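Local coordinates for putative carbohydrate metabolism domain-containing protein (Bacteroides vulgatus, PDB 3S30) that is a putative glycoside hydrolase with a galactose-binding-like fold that probably binds or processes carbohydrate, at the sodium ion site. Residues are numbered along the deposited sequence; one frame, centred on the assembly and turned at random.

The sodium ion site. Residues 105-107, 124, 162-166, 343-344. With NA (sodium ion), chain B.
Loops 105-107 and 162-165 and the end of strand 339-343 converge on the sodium ion, with Phe106 and Asp344 both in left-handed backbone conformation, turning the chain beside a ligand residue. This metal site probably has a structural role, pinning the loops to the strand end, though the sodium may come from purification or crystallisation. Two main-chain carbonyls bind the metal almost at right angles: Asn105 O at 2.3 Å and Asn165 O at 2.4 Å. Carboxylates take opposite poles, Asp343 OD1 at 2.5 Å and Glu107 OE2 more loosely at 2.9 Å, subtending 173° at the ion. The angles would fit an octahedron lacking ligands, possibly waters that the model does not show. Glu107 folds back at chi2 (-60°) so that its tip splits the work: OE2 faces the sodium while OE1 takes the Asn165 backbone N-H on its syn lone pair, tying the two loops together. The carboxylate of Asp343 lies nearly in the plane of its CA-CB bond, with OD1 on the CA side (chi2 -8°); OD1 also receives Asp344 N from above the carboxylate plane, and OD2 meets Arg162 N nearly along its C-O axis. An alanine in place of Asp343 would probably weaken sodium binding and loosen the 162-165 loop, since both oxygens would go. Farther out, Glu124 OE1 and OE2 accept hydrogen bonds from Asn105 N and ND2, both from above the carboxylate plane, probably steadying the carbonyl ligand. Asp344 OD2 accepts Thr163 OG1 on its syn lone pair at 2.7 Å and, from above the carboxylate plane, the salt-bridging Arg162 NH1 at 2.8 Å.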
# COMPACT_ATOMS: atom_id res chain seq x y z
N ASN A 105 0.91 6.05 12.56
CA ASN A 105 2.21 6.44 13.08
C ASN A 105 3.35 5.51 12.67
O ASN A 105 4.51 5.91 12.73
CB ASN A 105 2.16 6.51 14.61
CG ASN A 105 1.19 7.56 15.11
OD1 ASN A 105 1.45 8.76 15.00
ND2 ASN A 105 0.05 7.11 15.64
N PHE A 106 3.03 4.29 12.26
CA PHE A 106 4.04 3.32 11.84
C PHE A 106 5.05 2.97 12.95
O PHE A 106 6.23 2.72 12.67
CB PHE A 106 4.76 3.83 10.58
CG PHE A 106 3.83 4.37 9.54
CD1 PHE A 106 3.05 3.52 8.76
CD2 PHE A 106 3.70 5.74 9.34
CE1 PHE A 106 2.17 4.01 7.81
CE2 PHE A 106 2.82 6.25 8.38
CZ PHE A 106 2.06 5.37 7.61
N GLU A 107 4.59 2.94 14.20
CA GLU A 107 5.46 2.67 15.37
C GLU A 107 5.59 1.20 15.68
O GLU A 107 6.59 0.76 16.24
CB GLU A 107 4.94 3.34 16.66
CG GLU A 107 4.87 4.87 16.63
CD GLU A 107 6.22 5.55 16.38
OE1 GLU A 107 7.29 4.94 16.58
OE2 GLU A 107 6.19 6.74 15.99
N GLU A 124 -1.88 -0.49 13.88
CA GLU A 124 -2.18 0.75 14.60
C GLU A 124 -3.36 0.51 15.55
O GLU A 124 -4.46 0.18 15.10
CB GLU A 124 -2.54 1.86 13.60
CG GLU A 124 -2.65 3.27 14.21
CD GLU A 124 -1.30 3.89 14.56
OE1 GLU A 124 -0.31 3.62 13.84
OE2 GLU A 124 -1.23 4.64 15.55
N ARG A 162 10.02 10.92 11.27
CA ARG A 162 9.88 12.34 11.57
C ARG A 162 9.56 12.57 13.04
O ARG A 162 10.06 13.51 13.65
CB ARG A 162 8.79 12.95 10.70
CG ARG A 162 8.65 14.45 10.83
CD ARG A 162 7.71 14.99 9.78
NE ARG A 162 7.16 16.28 10.17
CZ ARG A 162 6.13 16.45 10.99
NH1 ARG A 162 5.50 15.41 11.52
NH2 ARG A 162 5.71 17.67 11.26
N THR A 163 8.74 11.69 13.61
CA THR A 163 8.35 11.78 15.03
C THR A 163 9.02 10.67 15.87
O THR A 163 9.64 10.97 16.91
CB THR A 163 6.80 11.75 15.17
OG1 THR A 163 6.22 12.75 14.32
CG2 THR A 163 6.39 12.01 16.62
N GLY A 164 8.90 9.42 15.42
CA GLY A 164 9.58 8.26 16.02
C GLY A 164 10.07 7.30 14.93
O GLY A 164 10.94 7.66 14.14
N ASN A 165 9.51 6.09 14.88
CA ASN A 165 9.73 5.19 13.73
C ASN A 165 8.86 5.63 12.56
O ASN A 165 7.85 6.32 12.75
CB ASN A 165 9.36 3.73 14.03
CG ASN A 165 10.06 3.14 15.25
OD1 ASN A 165 11.26 3.31 15.47
ND2 ASN A 165 9.29 2.40 16.05
N CYS A 166 9.24 5.21 11.35
CA CYS A 166 8.44 5.49 10.14
C CYS A 166 8.31 4.25 9.26
O CYS A 166 9.00 3.25 9.46
CB CYS A 166 9.05 6.66 9.34
SG CYS A 166 10.72 6.42 8.64
N ASP A 343 5.65 8.90 6.97
CA ASP A 343 5.39 9.11 8.39
C ASP A 343 4.16 9.99 8.60
O ASP A 343 3.75 10.73 7.70
CB ASP A 343 6.60 9.76 9.03
CG ASP A 343 6.77 9.38 10.48
OD1 ASP A 343 5.87 8.73 11.06
OD2 ASP A 343 7.82 9.73 11.04
N ASP A 344 3.61 9.92 9.81
CA ASP A 344 2.49 10.76 10.25
C ASP A 344 1.41 10.91 9.17
O ASP A 344 1.10 12.01 8.72
CB ASP A 344 3.00 12.12 10.72
CG ASP A 344 3.92 12.01 11.91
OD1 ASP A 344 3.58 11.25 12.84
OD2 ASP A 344 4.97 12.69 11.94
NA NA B . 5.94 7.67 13.28